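Local coordinates for putative ABC transporter amino acid-binding protein (Sinorhizobium meliloti, PDB 2Q88) that binds the compatible solute ectoine, probably delivering it as the solute-binding component of an ABC transporter involved in osmoprotection, at residues R43-V51 against L214-L225. Residues are numbered along the deposited sequence; the frame is centred on the assembly and turned at random.
Sequences REIFKRLGV and LRDAFDVELAKL. With CD (cadmium ion), chain D.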
ATOM      1  N   ARG A  43      -4.347 -14.292  -2.169  1.00 24.15           N
ATOM      2  CA  ARG A  43      -4.109 -15.683  -2.556  1.00 24.67           C
ATOM      3  C   ARG A  43      -5.193 -16.579  -1.988  1.00 24.03           C
ATOM      4  O   ARG A  43      -5.685 -17.457  -2.683  1.00 22.90           O
ATOM      5  CB  ARG A  43      -2.739 -16.183  -2.096  1.00 24.36           C
ATOM      6  CG  ARG A  43      -2.469 -17.642  -2.481  1.00 25.13           C
ATOM      7  CD  ARG A  43      -1.239 -18.230  -1.813  1.00 26.21           C
ATOM      8  NE  ARG A  43      -0.081 -17.406  -2.127  1.00 30.43           N
ATOM      9  CZ  ARG A  43       0.628 -17.492  -3.244  1.00 32.79           C
ATOM     10  NH1 ARG A  43       0.322 -18.397  -4.185  1.00 33.27           N
ATOM     11  NH2 ARG A  43       1.660 -16.669  -3.418  1.00 33.25           N
ATOM     12  N   GLU A  44      -5.568 -16.339  -0.732  1.00 24.46           N
ATOM     13  CA  GLU A  44      -6.596 -17.147  -0.073  1.00 24.85           C
ATOM     14  C   GLU A  44      -7.968 -16.988  -0.733  1.00 24.53           C
ATOM     15  O   GLU A  44      -8.667 -17.976  -0.958  1.00 24.41           O
ATOM     16  CB  GLU A  44      -6.660 -16.856   1.440  1.00 25.44           C
ATOM     17  CG  GLU A  44      -7.567 -17.798   2.233  1.00 27.61           C
ATOM     18  CD  GLU A  44      -7.324 -19.287   1.934  1.00 31.73           C
ATOM     19  OE1 GLU A  44      -8.321 -20.022   1.726  1.00 33.87           O
ATOM     20  OE2 GLU A  44      -6.148 -19.735   1.903  1.00 31.52           O
ATOM     21  N   ILE A  45      -8.355 -15.754  -1.053  1.00 23.64           N
ATOM     22  CA  ILE A  45      -9.642 -15.540  -1.731  1.00 23.45           C
ATOM     23  C   ILE A  45      -9.654 -16.190  -3.126  1.00 23.60           C
ATOM     24  O   ILE A  45     -10.581 -16.931  -3.478  1.00 23.13           O
ATOM     25  CB  ILE A  45      -9.990 -14.044  -1.787  1.00 23.50           C
ATOM     26  CG1 ILE A  45     -10.363 -13.557  -0.375  1.00 22.48           C
ATOM     27  CG2 ILE A  45     -11.154 -13.795  -2.769  1.00 23.80           C
ATOM     28  CD1 ILE A  45     -10.455 -12.059  -0.194  1.00 22.29           C
ATOM     29  N   PHE A  46      -8.616 -15.923  -3.915  1.00 23.99           N
ATOM     30  CA  PHE A  46      -8.552 -16.506  -5.254  1.00 24.63           C
ATOM     31  C   PHE A  46      -8.635 -18.018  -5.206  1.00 24.93           C
ATOM     32  O   PHE A  46      -9.320 -18.625  -6.029  1.00 25.23           O
ATOM     33  CB  PHE A  46      -7.316 -16.029  -6.021  1.00 24.47           C
ATOM     34  CG  PHE A  46      -7.508 -14.702  -6.704  1.00 25.13           C
ATOM     35  CD1 PHE A  46      -8.493 -14.542  -7.683  1.00 26.43           C
ATOM     36  CD2 PHE A  46      -6.692 -13.617  -6.390  1.00 26.58           C
ATOM     37  CE1 PHE A  46      -8.681 -13.297  -8.325  1.00 25.77           C
ATOM     38  CE2 PHE A  46      -6.867 -12.379  -7.012  1.00 26.59           C
ATOM     39  CZ  PHE A  46      -7.861 -12.216  -7.984  1.00 26.45           C
ATOM     40  N   LYS A  47      -7.957 -18.626  -4.237  1.00 25.50           N
ATOM     41  CA  LYS A  47      -8.041 -20.075  -4.046  1.00 26.54           C
ATOM     42  C   LYS A  47      -9.489 -20.502  -3.823  1.00 26.43           C
ATOM     43  O   LYS A  47      -9.961 -21.476  -4.427  1.00 26.30           O
ATOM     44  CB  LYS A  47      -7.174 -20.536  -2.872  1.00 26.55           C
ATOM     45  CG  LYS A  47      -7.155 -22.054  -2.734  1.00 27.93           C
ATOM     46  CD  LYS A  47      -6.385 -22.557  -1.525  1.00 28.58           C
ATOM     47  CE  LYS A  47      -6.682 -24.044  -1.309  1.00 30.65           C
ATOM     48  NZ  LYS A  47      -5.779 -24.663  -0.294  1.00 34.60           N
ATOM     49  N   ARG A  48     -10.192 -19.757  -2.968  1.00 25.83           N
ATOM     50  CA  ARG A  48     -11.590 -20.052  -2.642  1.00 26.24           C
ATOM     51  C   ARG A  48     -12.488 -19.890  -3.850  1.00 25.80           C
ATOM     52  O   ARG A  48     -13.480 -20.599  -3.970  1.00 26.07           O
ATOM     53  CB  ARG A  48     -12.072 -19.155  -1.503  1.00 26.54           C
ATOM     54  CG  ARG A  48     -11.553 -19.611  -0.154  1.00 28.59           C
ATOM     55  CD  ARG A  48     -11.677 -18.579   0.954  1.00 31.34           C
ATOM     56  NE  ARG A  48     -10.887 -19.000   2.105  1.00 36.32           N
ATOM     57  CZ  ARG A  48     -11.375 -19.601   3.184  1.00 37.51           C
ATOM     58  NH1 ARG A  48     -12.674 -19.842   3.296  1.00 39.65           N
ATOM     59  NH2 ARG A  48     -10.557 -19.946   4.164  1.00 37.74           N
ATOM     60  N   LEU A  49     -12.112 -18.978  -4.749  1.00 25.09           N
ATOM     61  CA  LEU A  49     -12.816 -18.774  -6.008  1.00 25.03           C
ATOM     62  C   LEU A  49     -12.426 -19.801  -7.075  1.00 25.04           C
ATOM     63  O   LEU A  49     -12.962 -19.767  -8.179  1.00 25.36           O
ATOM     64  CB  LEU A  49     -12.583 -17.350  -6.546  1.00 24.84           C
ATOM     65  CG  LEU A  49     -13.102 -16.197  -5.688  1.00 25.20           C
ATOM     66  CD1 LEU A  49     -12.691 -14.825  -6.264  1.00 25.32           C
ATOM     67  CD2 LEU A  49     -14.608 -16.327  -5.581  1.00 25.88           C
ATOM     68  N   GLY A  50     -11.494 -20.695  -6.752  1.00 24.58           N
ATOM     69  CA  GLY A  50     -11.066 -21.736  -7.689  1.00 25.38           C
ATOM     70  C   GLY A  50      -9.939 -21.338  -8.623  1.00 25.65           C
ATOM     71  O   GLY A  50      -9.740 -21.972  -9.672  1.00 25.97           O
ATOM     72  N   VAL A  51      -9.209 -20.282  -8.248  1.00 25.65           N
ATOM     73  CA  VAL A  51      -8.018 -19.832  -8.981  1.00 26.23           C
ATOM     74  C   VAL A  51      -6.820 -20.247  -8.141  1.00 26.84           C
ATOM     75  O   VAL A  51      -6.563 -19.644  -7.100  1.00 27.62           O
ATOM     76  CB  VAL A  51      -8.017 -18.297  -9.205  1.00 25.74           C
ATOM     77  CG1 VAL A  51      -6.743 -17.841  -9.902  1.00 26.14           C
ATOM     78  CG2 VAL A  51      -9.256 -17.847  -9.992  1.00 25.13           C
ATOM     79  N   LEU A 214     -15.880  -9.830 -11.134  1.00 24.64           N
ATOM     80  CA  LEU A 214     -14.779 -10.447 -10.370  1.00 24.44           C
ATOM     81  C   LEU A 214     -14.570  -9.756  -9.010  1.00 23.98           C
ATOM     82  O   LEU A 214     -14.327 -10.421  -8.005  1.00 23.81           O
ATOM     83  CB  LEU A 214     -13.479 -10.470 -11.190  1.00 24.68           C
ATOM     84  CG  LEU A 214     -12.173 -10.940 -10.528  1.00 24.85           C
ATOM     85  CD1 LEU A 214     -12.219 -12.422 -10.138  1.00 26.17           C
ATOM     86  CD2 LEU A 214     -10.978 -10.650 -11.445  1.00 24.64           C
ATOM     87  N   ARG A 215     -14.671  -8.433  -8.988  1.00 23.53           N
ATOM     88  CA  ARG A 215     -14.652  -7.668  -7.730  1.00 23.64           C
ATOM     89  C   ARG A 215     -15.760  -8.140  -6.766  1.00 23.67           C
ATOM     90  O   ARG A 215     -15.487  -8.369  -5.587  1.00 24.15           O
ATOM     91  CB  ARG A 215     -14.765  -6.167  -8.019  1.00 23.43           C
ATOM     92  CG  ARG A 215     -14.611  -5.248  -6.818  1.00 24.45           C
ATOM     93  CD  ARG A 215     -15.869  -5.070  -5.998  1.00 24.24           C
ATOM     94  NE  ARG A 215     -17.017  -4.730  -6.831  1.00 26.82           N
ATOM     95  CZ  ARG A 215     -17.331  -3.498  -7.195  1.00 27.45           C
ATOM     96  NH1 ARG A 215     -16.587  -2.472  -6.795  1.00 30.19           N
ATOM     97  NH2 ARG A 215     -18.401  -3.286  -7.952  1.00 30.29           N
ATOM     98  N   ASP A 216     -16.986  -8.311  -7.273  1.00 23.60           N
ATOM     99  CA  ASP A 216     -18.117  -8.837  -6.477  1.00 23.30           C
ATOM    100  C   ASP A 216     -17.819 -10.184  -5.848  1.00 23.02           C
ATOM    101  O   ASP A 216     -18.061 -10.383  -4.662  1.00 22.89           O
ATOM    102  CB  ASP A 216     -19.388  -8.996  -7.324  1.00 23.57           C
ATOM    103  CG  ASP A 216     -19.940  -7.684  -7.825  1.00 25.26           C
ATOM    104  OD1 ASP A 216     -19.450  -6.603  -7.429  1.00 25.06           O
ATOM    105  OD2 ASP A 216     -20.893  -7.659  -8.627  1.00 24.32           O
ATOM    106  N   ALA A 217     -17.335 -11.122  -6.664  1.00 23.21           N
ATOM    107  CA  ALA A 217     -16.956 -12.458  -6.201  1.00 23.11           C
ATOM    108  C   ALA A 217     -15.859 -12.436  -5.129  1.00 23.18           C
ATOM    109  O   ALA A 217     -15.932 -13.149  -4.118  1.00 23.26           O
ATOM    110  CB  ALA A 217     -16.519 -13.307  -7.387  1.00 23.35           C
ATOM    111  N   PHE A 218     -14.842 -11.618  -5.359  1.00 22.85           N
ATOM    112  CA  PHE A 218     -13.781 -11.392  -4.387  1.00 23.03           C
ATOM    113  C   PHE A 218     -14.391 -10.868  -3.077  1.00 22.83           C
ATOM    114  O   PHE A 218     -14.074 -11.348  -1.993  1.00 22.66           O
ATOM    115  CB  PHE A 218     -12.785 -10.386  -4.979  1.00 23.19           C
ATOM    116  CG  PHE A 218     -11.554 -10.164  -4.146  1.00 23.75           C
ATOM    117  CD1 PHE A 218     -11.516  -9.142  -3.184  1.00 24.83           C
ATOM    118  CD2 PHE A 218     -10.418 -10.945  -4.336  1.00 25.39           C
ATOM    119  CE1 PHE A 218     -10.359  -8.924  -2.415  1.00 24.40           C
ATOM    120  CE2 PHE A 218      -9.256 -10.733  -3.562  1.00 24.24           C
ATOM    121  CZ  PHE A 218      -9.234  -9.716  -2.612  1.00 24.17           C
ATOM    122  N   ASP A 219     -15.298  -9.902  -3.194  1.00 22.02           N
ATOM    123  CA  ASP A 219     -15.939  -9.291  -2.035  1.00 22.05           C
ATOM    124  C   ASP A 219     -16.806 -10.258  -1.237  1.00 21.77           C
ATOM    125  O   ASP A 219     -16.843 -10.172  -0.022  1.00 21.61           O
ATOM    126  CB  ASP A 219     -16.764  -8.077  -2.460  1.00 22.28           C
ATOM    127  CG  ASP A 219     -15.960  -6.789  -2.424  1.00 24.65           C
ATOM    128  OD1 ASP A 219     -14.860  -6.803  -1.845  1.00 25.37           O
ATOM    129  OD2 ASP A 219     -16.360  -5.716  -2.924  1.00 25.74           O
ATOM    130  N   VAL A 220     -17.485 -11.183  -1.916  1.00 21.55           N
ATOM    131  CA  VAL A 220     -18.306 -12.179  -1.228  1.00 21.82           C
ATOM    132  C   VAL A 220     -17.417 -13.021  -0.295  1.00 21.71           C
ATOM    133  O   VAL A 220     -17.758 -13.248   0.866  1.00 22.08           O
ATOM    134  CB  VAL A 220     -19.123 -13.050  -2.231  1.00 21.33           C
ATOM    135  CG1 VAL A 220     -19.670 -14.303  -1.571  1.00 22.48           C
ATOM    136  CG2 VAL A 220     -20.282 -12.239  -2.826  1.00 22.27           C
ATOM    137  N   GLU A 221     -16.260 -13.436  -0.794  1.00 22.16           N
ATOM    138  CA  GLU A 221     -15.314 -14.237   0.000  1.00 22.45           C
ATOM    139  C   GLU A 221     -14.648 -13.436   1.119  1.00 22.13           C
ATOM    140  O   GLU A 221     -14.394 -13.970   2.207  1.00 22.37           O
ATOM    141  CB  GLU A 221     -14.227 -14.854  -0.891  1.00 23.34           C
ATOM    142  CG  GLU A 221     -14.708 -15.900  -1.903  1.00 25.54           C
ATOM    143  CD  GLU A 221     -15.697 -16.904  -1.335  1.00 30.00           C
ATOM    144  OE1 GLU A 221     -15.376 -17.588  -0.335  1.00 30.01           O
ATOM    145  OE2 GLU A 221     -16.808 -17.025  -1.901  1.00 32.87           O
ATOM    146  N   LEU A 222     -14.319 -12.182   0.836  1.00 21.27           N
ATOM    147  CA  LEU A 222     -13.719 -11.289   1.840  1.00 21.18           C
ATOM    148  C   LEU A 222     -14.646 -11.101   3.036  1.00 21.48           C
ATOM    149  O   LEU A 222     -14.196 -11.111   4.182  1.00 22.06           O
ATOM    150  CB  LEU A 222     -13.352  -9.935   1.221  1.00 21.24           C
ATOM    151  CG  LEU A 222     -12.774  -8.806   2.107  1.00 20.86           C
ATOM    152  CD1 LEU A 222     -11.463  -9.257   2.770  1.00 19.59           C
ATOM    153  CD2 LEU A 222     -12.520  -7.535   1.283  1.00 20.35           C
ATOM    154  N   ALA A 223     -15.935 -10.902   2.761  1.00 21.61           N
ATOM    155  CA  ALA A 223     -16.958 -10.803   3.804  1.00 21.58           C
ATOM    156  C   ALA A 223     -17.033 -12.060   4.675  1.00 21.47           C
ATOM    157  O   ALA A 223     -17.167 -11.960   5.884  1.00 20.97           O
ATOM    158  CB  ALA A 223     -18.326 -10.483   3.203  1.00 21.97           C
ATOM    159  N   LYS A 224     -16.955 -13.234   4.061  1.00 21.39           N
ATOM    160  CA  LYS A 224     -16.971 -14.489   4.821  1.00 22.09           C
ATOM    161  C   LYS A 224     -15.728 -14.655   5.698  1.00 22.08           C
ATOM    162  O   LYS A 224     -15.819 -15.158   6.823  1.00 22.39           O
ATOM    163  CB  LYS A 224     -17.147 -15.687   3.879  1.00 21.92           C
ATOM    164  CG  LYS A 224     -18.533 -15.737   3.274  1.00 24.11           C
ATOM    165  CD  LYS A 224     -18.810 -17.009   2.486  1.00 28.44           C
ATOM    166  CE  LYS A 224     -18.451 -16.847   1.032  1.00 29.69           C
ATOM    167  NZ  LYS A 224     -19.030 -17.938   0.169  1.00 30.79           N
ATOM    168  N   LEU A 225     -14.572 -14.239   5.184  1.00 22.02           N
ATOM    169  CA  LEU A 225     -13.324 -14.243   5.952  1.00 22.82           C
ATOM    170  C   LEU A 225     -13.427 -13.314   7.163  1.00 22.39           C
ATOM    171  O   LEU A 225     -12.995 -13.665   8.266  1.00 22.14           O
ATOM    172  CB  LEU A 225     -12.170 -13.769   5.060  1.00 22.90           C
ATOM    173  CG  LEU A 225     -11.047 -14.661   4.524  1.00 25.27           C
ATOM    174  CD1 LEU A 225     -11.368 -16.157   4.423  1.00 26.51           C
ATOM    175  CD2 LEU A 225     -10.517 -14.096   3.203  1.00 24.07           C
TER
HETATM  176 CD    CD D 603     -22.205  -6.665 -10.037  0.60 33.46          CD
HETATM  177  O   HOH W   1     -22.226  -8.195 -11.876  1.00 40.80           O
HETATM  178  O   HOH W   2     -22.401  -5.571  -8.852  1.00 15.93           O
HETATM  179  O   HOH W   3     -23.601  -4.798 -10.944  1.00 35.89           O
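Ile45 sits as a knob in the hole formed by Phe218, Glu221, Leu222 and Leu225 on the helix 214-225. Its CD1 lies over one face of the Phe218 ring, 3.8 Å from the centroid and 21° off the normal, which meets the geometry of a CH-pi contact. With Ile45 CG1 beside the backbone N (chi1 -71°), the other branch is left anti to that N, and Ile45 CG2 comes within 3.3 Å of Phe218 CD2. Phe46 stands oblique to the same ring, planes at 58°, while Leu214 CD1 meets the edge of the Phe46 ring at CE1. One turn after Ile45, Leu49 runs past Glu221 in the opposite direction, its CD2 3.7 Å from Glu221 CG. At the outer margin, Leu225 CD1 sits over the centre of the Arg48 guanidinium, 3.7 Å from Arg48 CZ; Arg48 NE donates a hydrogen bond, part of a salt bridge, to Glu44 OE1 (2.8 Å), which lies tilted out of the guanidinium plane. An alanine in place of Phe218 would probably leave Ile45 CD1 and CG2 without the ring they pack on, opening a gap in the hole that holds this knob. Phe207 meets Phe218 edge-to-face, tying the junction into one lobe of the solute-binding fold. No hydrogen bond or salt bridge joins the segments, so apolar packing dominates; Arg48 pairs with Glu44 and Lys224, weakly, with Glu221.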